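Local coordinates for ActII protein (Streptomyces coelicolor, PDB 2OPT), which probably binds regulatory DNA as a transcriptional repressor of the TetR family, and is also known in complex with actinorhodin and one of its biosynthetic precursors, at residues A[66-71]-A[79-84]; A[59-64]-A[87-92]; A[9-14]-A[34-39]. All blocks are in the same frame, centred on the assembly; numbering follows the deposited sequence.

Contact 1 of 3, residues A[66-71]-A[79-84]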
ATOM      1  N   GLU A  66      -4.523 -11.246 -16.891  1.00 32.71           N
ATOM      2  CA  GLU A  66      -5.622 -11.983 -17.427  0.50 34.21           C
ATOM      3  C   GLU A  66      -6.626 -12.268 -16.276  1.00 33.70           C
ATOM      4  O   GLU A  66      -6.291 -12.879 -15.270  1.00 34.24           O
ATOM      5  CB  GLU A  66      -5.095 -13.201 -18.209  0.50 36.34           C
ATOM      6  CG  GLU A  66      -5.608 -13.290 -19.710  0.50 41.16           C
ATOM      7  CD  GLU A  66      -4.850 -12.408 -20.719  0.50 44.48           C
ATOM      8  OE1 GLU A  66      -5.390 -11.376 -21.188  0.50 47.09           O
ATOM      9  OE2 GLU A  66      -3.713 -12.759 -21.076  0.50 48.67           O
ATOM     10  N   VAL A  67      -7.833 -11.742 -16.442  1.00 31.79           N
ATOM     11  CA  VAL A  67      -8.921 -11.930 -15.516  1.00 31.59           C
ATOM     12  C   VAL A  67      -9.816 -12.976 -16.164  1.00 33.05           C
ATOM     13  O   VAL A  67     -10.288 -12.788 -17.288  1.00 33.05           O
ATOM     14  CB  VAL A  67      -9.720 -10.615 -15.286  1.00 30.40           C
ATOM     15  CG1 VAL A  67     -10.733 -10.839 -14.206  1.00 30.80           C
ATOM     16  CG2 VAL A  67      -8.760  -9.480 -14.898  1.00 27.05           C
ATOM     17  N   PRO A  68      -9.990 -14.130 -15.501  1.00 34.87           N
ATOM     18  CA  PRO A  68     -10.739 -15.186 -16.174  1.00 35.67           C
ATOM     19  C   PRO A  68     -12.224 -14.939 -16.221  1.00 37.05           C
ATOM     20  O   PRO A  68     -12.788 -14.154 -15.414  1.00 36.00           O
ATOM     21  CB  PRO A  68     -10.428 -16.405 -15.312  1.00 38.30           C
ATOM     22  CG  PRO A  68     -10.206 -15.821 -13.945  1.00 35.66           C
ATOM     23  CD  PRO A  68      -9.455 -14.573 -14.193  1.00 34.79           C
ATOM     24  N   GLU A  69     -12.869 -15.564 -17.203  1.00 38.14           N
ATOM     25  CA  GLU A  69     -14.332 -15.595 -17.229  1.00 39.99           C
ATOM     26  C   GLU A  69     -14.792 -16.443 -16.044  1.00 38.78           C
ATOM     27  O   GLU A  69     -14.171 -17.479 -15.773  1.00 38.91           O
ATOM     28  CB  GLU A  69     -14.772 -16.220 -18.548  1.00 42.39           C
ATOM     29  CG  GLU A  69     -16.177 -15.777 -18.996  1.00 49.91           C
ATOM     30  CD  GLU A  69     -16.296 -14.237 -19.226  1.00 53.13           C
ATOM     31  OE1 GLU A  69     -15.337 -13.602 -19.718  1.00 57.58           O
ATOM     32  OE2 GLU A  69     -17.371 -13.674 -18.955  1.00 57.43           O
ATOM     33  N   PRO A  70     -15.828 -16.016 -15.312  1.00 38.55           N
ATOM     34  CA  PRO A  70     -16.198 -16.807 -14.113  1.00 39.28           C
ATOM     35  C   PRO A  70     -16.520 -18.298 -14.376  1.00 40.55           C
ATOM     36  O   PRO A  70     -17.254 -18.608 -15.299  1.00 41.54           O
ATOM     37  CB  PRO A  70     -17.436 -16.058 -13.596  1.00 40.23           C
ATOM     38  CG  PRO A  70     -17.206 -14.656 -14.056  1.00 38.62           C
ATOM     39  CD  PRO A  70     -16.654 -14.792 -15.413  1.00 39.12           C
ATOM     40  N   GLU A  71     -15.929 -19.185 -13.575  1.00 40.88           N
ATOM     41  CA  GLU A  71     -16.228 -20.611 -13.557  1.00 42.92           C
ATOM     42  C   GLU A  71     -16.868 -21.020 -12.229  1.00 43.97           C
ATOM     43  O   GLU A  71     -16.180 -21.036 -11.195  1.00 43.21           O
ATOM     44  CB  GLU A  71     -14.956 -21.435 -13.745  1.00 43.17           C
ATOM     45  CG  GLU A  71     -14.617 -21.720 -15.155  1.00 45.59           C
ATOM     46  CD  GLU A  71     -13.178 -22.167 -15.286  1.00 50.96           C
ATOM     47  OE1 GLU A  71     -12.675 -22.844 -14.337  1.00 51.55           O
ATOM     48  OE2 GLU A  71     -12.555 -21.823 -16.323  1.00 49.89           O
ATOM     49  N   VAL A  79      -9.864 -15.812  -8.295  1.00 29.46           N
ATOM     50  CA  VAL A  79      -9.426 -14.531  -7.718  1.00 29.80           C
ATOM     51  C   VAL A  79      -7.921 -14.618  -7.451  1.00 28.68           C
ATOM     52  O   VAL A  79      -7.151 -13.776  -7.892  1.00 30.46           O
ATOM     53  CB  VAL A  79     -10.247 -14.200  -6.452  1.00 30.38           C
ATOM     54  CG1 VAL A  79      -9.874 -12.828  -5.903  1.00 32.41           C
ATOM     55  CG2 VAL A  79     -11.714 -14.144  -6.821  1.00 28.95           C
ATOM     56  N   LYS A  80      -7.466 -15.633  -6.752  1.00 28.76           N
ATOM     57  CA  LYS A  80      -6.019 -15.859  -6.676  1.00 28.97           C
ATOM     58  C   LYS A  80      -5.312 -15.721  -7.997  1.00 28.21           C
ATOM     59  O   LYS A  80      -4.310 -14.990  -8.095  1.00 27.46           O
ATOM     60  CB  LYS A  80      -5.736 -17.239  -6.094  1.00 29.84           C
ATOM     61  CG  LYS A  80      -6.140 -17.293  -4.623  1.00 33.15           C
ATOM     62  CD  LYS A  80      -5.809 -18.643  -3.979  1.00 40.08           C
ATOM     63  CE  LYS A  80      -6.058 -18.529  -2.461  1.00 39.61           C
ATOM     64  NZ  LYS A  80      -5.747 -19.847  -1.876  1.00 48.64           N
ATOM     65  N   GLU A  81      -5.818 -16.430  -9.008  1.00 29.07           N
ATOM     66  CA  GLU A  81      -5.228 -16.475 -10.362  0.50 29.04           C
ATOM     67  C   GLU A  81      -5.060 -15.085 -10.948  1.00 29.04           C
ATOM     68  O   GLU A  81      -4.021 -14.743 -11.524  1.00 26.55           O
ATOM     69  CB  GLU A  81      -6.123 -17.272 -11.322  0.50 30.43           C
ATOM     70  CG  GLU A  81      -5.810 -17.002 -12.828  0.50 32.16           C
ATOM     71  CD  GLU A  81      -6.830 -17.592 -13.830  0.50 31.36           C
ATOM     72  OE1 GLU A  81      -7.756 -18.318 -13.432  0.50 27.39           O
ATOM     73  OE2 GLU A  81      -6.663 -17.329 -15.044  0.50 36.41           O
ATOM     74  N   MET A  82      -6.128 -14.298 -10.853  1.00 28.09           N
ATOM     75  CA  MET A  82      -6.135 -12.931 -11.359  1.00 30.19           C
ATOM     76  C   MET A  82      -5.153 -12.045 -10.601  1.00 29.15           C
ATOM     77  O   MET A  82      -4.526 -11.158 -11.183  1.00 28.94           O
ATOM     78  CB  MET A  82      -7.547 -12.344 -11.276  1.00 30.59           C
ATOM     79  CG  MET A  82      -7.592 -10.829 -11.181  1.00 34.41           C
ATOM     80  SD  MET A  82      -9.190 -10.228 -10.602  1.00 39.88           S
ATOM     81  CE  MET A  82      -8.887 -10.096  -8.843  1.00 36.90           C
ATOM     82  N   CYS A  83      -5.020 -12.287  -9.300  1.00 28.21           N
ATOM     83  CA  CYS A  83      -4.090 -11.526  -8.472  1.00 26.25           C
ATOM     84  C   CYS A  83      -2.645 -11.887  -8.795  1.00 26.23           C
ATOM     85  O   CYS A  83      -1.771 -11.022  -8.833  1.00 26.46           O
ATOM     86  CB  CYS A  83      -4.373 -11.766  -6.988  1.00 27.48           C
ATOM     87  SG  CYS A  83      -5.845 -10.925  -6.362  1.00 26.16           S
ATOM     88  N   ARG A  84      -2.403 -13.174  -9.027  1.00 26.45           N
ATOM     89  CA  ARG A  84      -1.075 -13.650  -9.394  1.00 25.55           C
ATOM     90  C   ARG A  84      -0.649 -13.086 -10.745  1.00 23.52           C
ATOM     91  O   ARG A  84       0.529 -12.807 -10.972  1.00 24.18           O
ATOM     92  CB  ARG A  84      -1.047 -15.179  -9.429  1.00 26.02           C
ATOM     93  CG  ARG A  84      -1.017 -15.832  -8.053  1.00 26.40           C
ATOM     94  CD  ARG A  84      -0.832 -17.340  -8.159  1.00 29.34           C
ATOM     95  NE  ARG A  84      -1.335 -18.040  -6.981  1.00 37.10           N
ATOM     96  CZ  ARG A  84      -2.250 -19.004  -7.019  1.00 36.35           C
ATOM     97  NH1 ARG A  84      -2.648 -19.589  -5.897  1.00 40.41           N
ATOM     98  NH2 ARG A  84      -2.767 -19.385  -8.179  1.00 37.55           N
TER

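Contact 2 of 3, residues A[59-64]-A[87-92]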
ATOM      1  N   ASP A  59      -1.348   1.882 -18.825  1.00 27.80           N
ATOM      2  CA  ASP A  59      -2.429   1.115 -19.431  1.00 26.69           C
ATOM      3  C   ASP A  59      -1.932   0.032 -20.364  1.00 27.06           C
ATOM      4  O   ASP A  59      -2.534  -1.048 -20.468  1.00 26.97           O
ATOM      5  CB  ASP A  59      -3.394   2.009 -20.181  1.00 27.15           C
ATOM      6  CG  ASP A  59      -4.706   1.315 -20.412  1.00 28.49           C
ATOM      7  OD1 ASP A  59      -5.422   1.082 -19.412  1.00 21.94           O
ATOM      8  OD2 ASP A  59      -4.935   0.860 -21.568  1.00 27.94           O
ATOM      9  N   ILE A  60      -0.823   0.273 -21.046  1.00 26.52           N
ATOM     10  CA  ILE A  60      -0.419  -0.714 -22.051  1.00 26.50           C
ATOM     11  C   ILE A  60      -0.003  -2.090 -21.500  1.00 27.24           C
ATOM     12  O   ILE A  60      -0.210  -3.125 -22.137  1.00 29.17           O
ATOM     13  CB  ILE A  60       0.646  -0.119 -22.975  1.00 27.31           C
ATOM     14  CG1 ILE A  60       0.485  -0.736 -24.361  1.00 27.19           C
ATOM     15  CG2 ILE A  60       2.099  -0.309 -22.387  1.00 26.59           C
ATOM     16  CD1 ILE A  60       1.232   0.018 -25.402  1.00 36.71           C
ATOM     17  N   VAL A  61       0.644  -2.102 -20.334  1.00 26.63           N
ATOM     18  CA  VAL A  61       1.114  -3.345 -19.715  1.00 24.94           C
ATOM     19  C   VAL A  61      -0.073  -4.150 -19.103  1.00 25.90           C
ATOM     20  O   VAL A  61       0.037  -5.329 -18.860  1.00 23.65           O
ATOM     21  CB  VAL A  61       2.141  -3.017 -18.589  1.00 25.01           C
ATOM     22  CG1 VAL A  61       3.371  -2.462 -19.189  1.00 27.40           C
ATOM     23  CG2 VAL A  61       1.564  -1.958 -17.575  1.00 26.10           C
ATOM     24  N   LEU A  62      -1.188  -3.479 -18.805  1.00 25.38           N
ATOM     25  CA  LEU A  62      -2.370  -4.122 -18.220  1.00 26.80           C
ATOM     26  C   LEU A  62      -3.016  -5.124 -19.142  1.00 28.62           C
ATOM     27  O   LEU A  62      -3.813  -5.940 -18.701  1.00 28.58           O
ATOM     28  CB  LEU A  62      -3.408  -3.077 -17.850  1.00 26.95           C
ATOM     29  CG  LEU A  62      -3.006  -2.192 -16.667  1.00 26.42           C
ATOM     30  CD1 LEU A  62      -4.163  -1.204 -16.278  1.00 27.06           C
ATOM     31  CD2 LEU A  62      -2.707  -3.088 -15.473  1.00 31.70           C
ATOM     32  N   THR A  63      -2.659  -5.061 -20.427  1.00 29.29           N
ATOM     33  CA  THR A  63      -3.003  -6.098 -21.347  1.00 31.80           C
ATOM     34  C   THR A  63      -2.516  -7.426 -20.826  1.00 31.47           C
ATOM     35  O   THR A  63      -3.096  -8.450 -21.148  1.00 33.59           O
ATOM     36  CB  THR A  63      -2.401  -5.851 -22.773  1.00 33.41           C
ATOM     37  OG1 THR A  63      -3.178  -6.607 -23.693  1.00 37.28           O
ATOM     38  CG2 THR A  63      -0.952  -6.328 -22.896  1.00 33.08           C
ATOM     39  N   GLU A  64      -1.426  -7.414 -20.028  1.00 31.24           N
ATOM     40  CA  GLU A  64      -0.791  -8.657 -19.502  1.00 30.82           C
ATOM     41  C   GLU A  64      -1.557  -9.365 -18.400  1.00 29.91           C
ATOM     42  O   GLU A  64      -1.267 -10.510 -18.042  1.00 29.04           O
ATOM     43  CB  GLU A  64       0.613  -8.322 -18.968  1.00 31.86           C
ATOM     44  CG  GLU A  64       1.553  -7.697 -20.002  1.00 34.63           C
ATOM     45  CD  GLU A  64       3.012  -7.546 -19.515  1.00 35.62           C
ATOM     46  OE1 GLU A  64       3.414  -8.135 -18.487  1.00 35.69           O
ATOM     47  OE2 GLU A  64       3.761  -6.847 -20.205  1.00 39.47           O
ATOM     48  N   ARG A  87       0.510  -9.562 -10.249  1.00 26.46           N
ATOM     49  CA  ARG A  87       1.812  -9.588  -9.621  1.00 28.18           C
ATOM     50  C   ARG A  87       2.882  -9.876 -10.640  1.00 28.87           C
ATOM     51  O   ARG A  87       3.949  -9.287 -10.619  1.00 30.25           O
ATOM     52  CB  ARG A  87       1.834 -10.648  -8.489  1.00 29.08           C
ATOM     53  CG  ARG A  87       3.207 -10.817  -7.830  1.00 30.13           C
ATOM     54  CD  ARG A  87       3.302 -12.085  -6.923  1.00 33.12           C
ATOM     55  NE  ARG A  87       4.521 -12.104  -6.082  1.00 34.64           N
ATOM     56  CZ  ARG A  87       5.122 -13.213  -5.701  1.00 35.79           C
ATOM     57  NH1 ARG A  87       4.648 -14.398  -6.067  1.00 36.02           N
ATOM     58  NH2 ARG A  87       6.204 -13.138  -4.971  1.00 40.68           N
ATOM     59  N   ARG A  88       2.588 -10.810 -11.540  1.00 28.35           N
ATOM     60  CA  ARG A  88       3.496 -11.232 -12.609  0.60 28.46           C
ATOM     61  C   ARG A  88       3.904 -10.016 -13.437  1.00 29.46           C
ATOM     62  O   ARG A  88       5.073  -9.808 -13.754  1.00 31.07           O
ATOM     63  CB  ARG A  88       2.736 -12.244 -13.462  0.60 27.68           C
ATOM     64  CG  ARG A  88       3.507 -12.996 -14.557  0.60 30.53           C
ATOM     65  CD  ARG A  88       2.638 -14.134 -15.034  0.60 29.47           C
ATOM     66  NE  ARG A  88       2.448 -15.092 -13.963  0.60 28.06           N
ATOM     67  CZ  ARG A  88       1.281 -15.607 -13.594  0.60 32.83           C
ATOM     68  NH1 ARG A  88       1.250 -16.464 -12.572  0.60 28.30           N
ATOM     69  NH2 ARG A  88       0.177 -15.326 -14.281  0.60 31.08           N
ATOM     70  N   MET A  89       2.900  -9.196 -13.767  1.00 29.51           N
ATOM     71  CA  MET A  89       3.070  -8.031 -14.640  0.50 29.28           C
ATOM     72  C   MET A  89       4.033  -7.039 -14.013  1.00 29.09           C
ATOM     73  O   MET A  89       4.959  -6.616 -14.634  1.00 28.93           O
ATOM     74  CB  MET A  89       1.704  -7.364 -14.896  0.50 28.80           C
ATOM     75  CG  MET A  89       1.782  -6.071 -15.714  0.50 28.35           C
ATOM     76  SD  MET A  89       0.342  -5.024 -15.451  0.50 30.60           S
ATOM     77  CE  MET A  89       0.604  -4.367 -13.802  0.50 25.24           C
ATOM     78  N   PHE A  90       3.777  -6.660 -12.755  1.00 28.96           N
ATOM     79  CA  PHE A  90       4.694  -5.805 -11.966  1.00 29.15           C
ATOM     80  C   PHE A  90       6.127  -6.355 -11.915  1.00 29.69           C
ATOM     81  O   PHE A  90       7.079  -5.622 -12.126  1.00 28.81           O
ATOM     82  CB  PHE A  90       4.163  -5.654 -10.559  1.00 29.22           C
ATOM     83  CG  PHE A  90       2.979  -4.694 -10.465  1.00 29.01           C
ATOM     84  CD1 PHE A  90       3.052  -3.435 -11.034  1.00 28.74           C
ATOM     85  CD2 PHE A  90       1.805  -5.068  -9.826  1.00 30.19           C
ATOM     86  CE1 PHE A  90       1.946  -2.533 -10.939  1.00 31.21           C
ATOM     87  CE2 PHE A  90       0.716  -4.185  -9.744  1.00 29.94           C
ATOM     88  CZ  PHE A  90       0.800  -2.941 -10.305  1.00 31.95           C
ATOM     89  N   LEU A  91       6.261  -7.651 -11.694  1.00 31.31           N
ATOM     90  CA  LEU A  91       7.580  -8.307 -11.619  1.00 34.42           C
ATOM     91  C   LEU A  91       8.311  -8.278 -12.949  1.00 36.20           C
ATOM     92  O   LEU A  91       9.559  -8.341 -12.992  1.00 39.44           O
ATOM     93  CB  LEU A  91       7.480  -9.745 -11.074  1.00 34.81           C
ATOM     94  CG  LEU A  91       7.048  -9.859  -9.595  1.00 36.28           C
ATOM     95  CD1 LEU A  91       7.121 -11.273  -9.076  1.00 34.08           C
ATOM     96  CD2 LEU A  91       7.844  -8.954  -8.703  1.00 37.01           C
ATOM     97  N   ALA A  92       7.553  -8.169 -14.031  1.00 36.16           N
ATOM     98  CA  ALA A  92       8.104  -8.111 -15.376  1.00 36.02           C
ATOM     99  C   ALA A  92       8.617  -6.694 -15.708  1.00 36.28           C
ATOM    100  O   ALA A  92       9.479  -6.533 -16.561  1.00 36.20           O
ATOM    101  CB  ALA A  92       7.040  -8.529 -16.366  1.00 36.10           C
TER

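Contact 3 of 3, residues A[9-14]-A[34-39]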
ATOM      1  N   ASP A   9       1.010   4.022 -30.276  1.00 30.96           N
ATOM      2  CA  ASP A   9       1.503   2.714 -29.827  1.00 32.22           C
ATOM      3  C   ASP A   9       3.013   2.593 -29.912  1.00 31.36           C
ATOM      4  O   ASP A   9       3.618   1.968 -29.033  1.00 32.52           O
ATOM      5  CB  ASP A   9       0.858   1.538 -30.587  1.00 33.92           C
ATOM      6  CG  ASP A   9       1.252   0.135 -29.976  1.00 37.20           C
ATOM      7  OD1 ASP A   9       1.077  -0.087 -28.719  1.00 36.94           O
ATOM      8  OD2 ASP A   9       1.743  -0.737 -30.774  1.00 41.92           O
ATOM      9  N   ARG A  10       3.628   3.113 -30.979  1.00 30.12           N
ATOM     10  CA  ARG A  10       5.080   2.871 -31.192  1.00 29.76           C
ATOM     11  C   ARG A  10       5.783   3.684 -30.117  1.00 28.15           C
ATOM     12  O   ARG A  10       6.798   3.311 -29.553  1.00 26.86           O
ATOM     13  CB  ARG A  10       5.507   3.371 -32.582  1.00 29.53           C
ATOM     14  CG  ARG A  10       7.018   3.572 -32.767  1.00 34.08           C
ATOM     15  CD  ARG A  10       7.810   2.304 -32.488  1.00 35.45           C
ATOM     16  NE  ARG A  10       7.417   1.220 -33.400  1.00 41.03           N
ATOM     17  CZ  ARG A  10       7.521  -0.080 -33.110  1.00 42.79           C
ATOM     18  NH1 ARG A  10       7.162  -1.005 -34.014  1.00 41.48           N
ATOM     19  NH2 ARG A  10       7.986  -0.446 -31.918  1.00 41.21           N
ATOM     20  N   ILE A  11       5.245   4.837 -29.869  1.00 25.16           N
ATOM     21  CA  ILE A  11       5.808   5.687 -28.844  1.00 26.85           C
ATOM     22  C   ILE A  11       5.785   5.021 -27.454  1.00 26.02           C
ATOM     23  O   ILE A  11       6.756   5.074 -26.710  1.00 25.29           O
ATOM     24  CB  ILE A  11       5.025   7.032 -28.750  1.00 26.83           C
ATOM     25  CG1 ILE A  11       5.174   7.909 -30.038  1.00 26.96           C
ATOM     26  CG2 ILE A  11       5.474   7.865 -27.454  1.00 29.68           C
ATOM     27  CD1 ILE A  11       4.117   9.187 -30.054  1.00 26.67           C
ATOM     28  N   VAL A  12       4.628   4.498 -27.072  1.00 26.74           N
ATOM     29  CA  VAL A  12       4.462   3.874 -25.750  1.00 25.80           C
ATOM     30  C   VAL A  12       5.294   2.633 -25.591  1.00 26.68           C
ATOM     31  O   VAL A  12       5.845   2.385 -24.526  1.00 26.52           O
ATOM     32  CB  VAL A  12       2.926   3.691 -25.425  1.00 28.24           C
ATOM     33  CG1 VAL A  12       2.723   3.024 -24.067  1.00 29.26           C
ATOM     34  CG2 VAL A  12       2.316   5.063 -25.368  1.00 23.81           C
ATOM     35  N   VAL A  13       5.388   1.827 -26.646  1.00 24.80           N
ATOM     36  CA  VAL A  13       6.138   0.643 -26.577  1.00 26.78           C
ATOM     37  C   VAL A  13       7.621   1.005 -26.331  1.00 27.38           C
ATOM     38  O   VAL A  13       8.270   0.364 -25.547  1.00 27.89           O
ATOM     39  CB  VAL A  13       6.011  -0.134 -27.920  1.00 27.31           C
ATOM     40  CG1 VAL A  13       7.149  -1.235 -28.088  1.00 32.59           C
ATOM     41  CG2 VAL A  13       4.640  -0.767 -28.051  1.00 28.65           C
ATOM     42  N   THR A  14       8.133   2.007 -27.060  1.00 27.33           N
ATOM     43  CA  THR A  14       9.503   2.490 -26.910  1.00 26.92           C
ATOM     44  C   THR A  14       9.727   2.969 -25.496  1.00 25.35           C
ATOM     45  O   THR A  14      10.723   2.649 -24.894  1.00 24.73           O
ATOM     46  CB  THR A  14       9.734   3.647 -27.926  1.00 28.57           C
ATOM     47  OG1 THR A  14       9.568   3.113 -29.251  1.00 28.36           O
ATOM     48  CG2 THR A  14      11.141   4.252 -27.804  1.00 31.25           C
ATOM     49  N   GLN A  34      14.649  11.243 -28.450  1.00 39.61           N
ATOM     50  CA  GLN A  34      15.935  10.757 -28.941  1.00 41.99           C
ATOM     51  C   GLN A  34      15.831   9.316 -29.436  1.00 40.51           C
ATOM     52  O   GLN A  34      16.275   8.972 -30.538  1.00 41.92           O
ATOM     53  CB  GLN A  34      16.917  10.827 -27.792  1.00 43.35           C
ATOM     54  CG  GLN A  34      18.263  10.185 -28.086  1.00 50.78           C
ATOM     55  CD  GLN A  34      19.267  10.276 -26.911  1.00 52.45           C
ATOM     56  OE1 GLN A  34      19.898  11.314 -26.718  1.00 63.66           O
ATOM     57  NE2 GLN A  34      19.466   9.172 -26.188  1.00 54.94           N
ATOM     58  N   GLU A  35      15.224   8.469 -28.619  1.00 38.15           N
ATOM     59  CA  GLU A  35      15.110   7.063 -28.910  1.00 39.38           C
ATOM     60  C   GLU A  35      14.256   6.809 -30.176  1.00 39.05           C
ATOM     61  O   GLU A  35      14.507   5.872 -30.916  1.00 39.74           O
ATOM     62  CB  GLU A  35      14.491   6.394 -27.688  1.00 38.75           C
ATOM     63  CG  GLU A  35      14.817   4.957 -27.534  1.00 43.96           C
ATOM     64  CD  GLU A  35      16.278   4.696 -27.273  1.00 48.28           C
ATOM     65  OE1 GLU A  35      17.000   5.589 -26.722  1.00 49.74           O
ATOM     66  OE2 GLU A  35      16.685   3.567 -27.620  1.00 54.08           O
ATOM     67  N   LEU A  36      13.224   7.632 -30.376  1.00 37.83           N
ATOM     68  CA  LEU A  36      12.337   7.551 -31.522  1.00 37.39           C
ATOM     69  C   LEU A  36      12.887   8.280 -32.748  1.00 39.86           C
ATOM     70  O   LEU A  36      12.439   8.057 -33.876  1.00 39.84           O
ATOM     71  CB  LEU A  36      11.016   8.156 -31.144  1.00 35.97           C
ATOM     72  CG  LEU A  36      10.096   7.401 -30.160  1.00 34.26           C
ATOM     73  CD1 LEU A  36       9.125   8.357 -29.544  1.00 31.65           C
ATOM     74  CD2 LEU A  36       9.371   6.313 -30.926  1.00 30.98           C
ATOM     75  N   LYS A  37      13.852   9.168 -32.518  1.00 41.25           N
ATOM     76  CA  LYS A  37      14.425  10.002 -33.568  1.00 43.85           C
ATOM     77  C   LYS A  37      13.406  10.895 -34.187  1.00 42.63           C
ATOM     78  O   LYS A  37      13.337  11.044 -35.398  1.00 44.06           O
ATOM     79  CB  LYS A  37      15.114   9.141 -34.614  1.00 46.78           C
ATOM     80  CG  LYS A  37      16.480   8.780 -34.159  1.00 51.76           C
ATOM     81  CD  LYS A  37      16.762   7.335 -34.337  1.00 58.62           C
ATOM     82  CE  LYS A  37      18.045   7.040 -33.591  1.00 62.92           C
ATOM     83  NZ  LYS A  37      17.990   7.588 -32.177  1.00 63.45           N
ATOM     84  N   THR A  38      12.611  11.527 -33.344  1.00 46.15           N
ATOM     85  CA  THR A  38      11.578  12.397 -33.832  1.00 45.77           C
ATOM     86  C   THR A  38      11.756  13.753 -33.166  1.00 47.19           C
ATOM     87  O   THR A  38      12.576  13.927 -32.262  1.00 46.81           O
ATOM     88  CB  THR A  38      10.203  11.844 -33.489  1.00 43.38           C
ATOM     89  OG1 THR A  38       9.188  12.653 -34.103  1.00 44.18           O
ATOM     90  CG2 THR A  38      10.007  11.808 -31.917  1.00 41.82           C
ATOM     91  N   GLY A  39      10.954  14.695 -33.633  1.00 48.45           N
ATOM     92  CA  GLY A  39      10.902  16.029 -33.057  1.00 50.19           C
ATOM     93  C   GLY A  39       9.987  16.057 -31.865  1.00 48.18           C
ATOM     94  O   GLY A  39       9.140  15.164 -31.655  1.00 47.18           O
TER

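Contact 1 of 3, residues A[66-71]-A[79-84]
V67 and M82 give the closest backbone approach between loop 66-71 and helix 75-92, their CA atoms 5.1 Å apart. The contact lays the loop joining helix 50-61 to helix 75-92 onto a helix of the TetR-type C-terminal domain, and M82 traces it from CB outward. Its CB meets P68 CD at 4.1 Å. The next atom, CG, stands anti to the backbone N (chi1 154°) and faces CG2 of V67. SD then lies 4.0 Å from V67 CG1, so the two side chains run side by side and point the same way. A bend at chi3 (94°) turns the terminal CE out of line with the rest of the chain.

E81, the residue before M82, extends toward P68, the two side chains meeting tip to tip. In the conformer given, E81 OE1 approaches P68 CG to 3.5 Å; a second conformer is deposited, so this end is less certain than the methionine packing. An alanine in place of P68 would probably leave M82 CB without its ring neighbour and open a gap beside the E81 carboxylate.

The loop is held further by E66 N bonding to S85 OG and by V67 O bonding to R116 NH2. V67 and M82 both pack on T117 of helix 108-123, while 79-84 also lies against helices 128-150 and 197-219 through V79, C83 and K80.

Contact 2 of 3, residues A[59-64]-A[87-92]
M89 meets V61, L62 and E64 and accounts for 100 Å² of the 197 Å² buried between 59-64 and 87-92. The contact joins the chain run from helix 50-61 to helix 75-92 of the C-terminal domain, and L96 of helix 96-100 packs on both V61 and M89. M89 CG lies anti to the backbone N (chi1 176°), which brings it to within 3.8 Å of E64 OE1. Two conformers of M89 are deposited, and the distances here belong to the one given.

Against V61 the methionine crosses at about a right angle, and V61 CG2 touches SD at 3.9 Å. L62 meets it at a slant: although its CB leaves the backbone away from the other helix, the branch returns, and CD2 comes to 3.6 Å from M89 SD. The bend at chi3 (73°) then carries CE off the line of the chain, to a point 3.6 Å above the centre of the F90 ring. The sulfur thus touches two aliphatic side chains of the same segment while its methyl rests on a ring face, a geometry suited to a CH-pi contact.

E64 also approaches at a slant. Its OE1 is 4.2 Å from A92 CB, so the carboxylate borders aliphatic carbon here. The other oxygen, OE2, is hydrogen-bonded to H93 NE2, which should help to fix the rotation of the group.

V61 O lies 3.4 Å from M89 SD, yet it already accepts the backbone bond from E64 N at 2.8 Å. The chemistry is therefore chiefly dispersive: a polarisable thioether packs between the two segments, and E64 finds its polar partner in H93.

Contact 3 of 3, residues A[9-14]-A[34-39]
I11 and L36 mark the nearest backbone approach of helices 8-22 and 29-36, with CA atoms 7.3 Å apart, a spacing bridged by side chains. Helix 29-36 is the first helix of the predicted helix-turn-helix, and helix 8-22 packs against it, as in the three-helix DNA-binding domain of TetR-like repressors.

L36 has the largest share of the contact, 82 of 199 Å². Its CG, anti to the carbonyl carbon (chi1 -71°), lies 4.1 Å from T14 CG2, and its two methyls meet different residues. CD1 meets I11 CG1 at 4.0 Å, the side chains crossing at about a right angle. CD2 lies 3.6 Å from T14 OG1 and also touches R10 CG at 4.1 Å. The T14 methyl has a second neighbour: CG2 lies 3.8 Å from E35 CG, so the aliphatic stem of the glutamate is used here while its OE1 pairs with R31 NE. I11 and L36 both continue onto L43 of helix 40-47, which ties the two helices of the motif to helix 8-22.

Just past L36 the helix closes in a Schellman motif with K37, of positive phi, as its C-prime residue; K37 NZ folds back to Q34 O at 2.7 Å. T14 OG1, beside the leucine methyl, donates to R10 O at 2.8 Å with a C=O...donor angle of 154°, while T14 N reaches the same oxygen from the opposite face of its plane.

Overall arrangement
Contacts 1 and 2 are both partly buried and share helix 75-92, their centres 14 Å apart; contact 1 nests within the chain loop that contact 2 closes. Each relies on a buried methionine of that helix, packed against a loop in contact 1 and against segment 59-64 in contact 2, with a glutamate at the margin. Contact 3 lies on the surface, about 33 Å from contact 1 between centres, and uses leucine, isoleucine and threonine in place of methionine. I60, in segment 59-64 but taking no part in contact 2, packs its CD1 3.6 Å from V12 CG1, so helix 50-61 touches helix 8-22 as well as, through contact 2, helix 75-92.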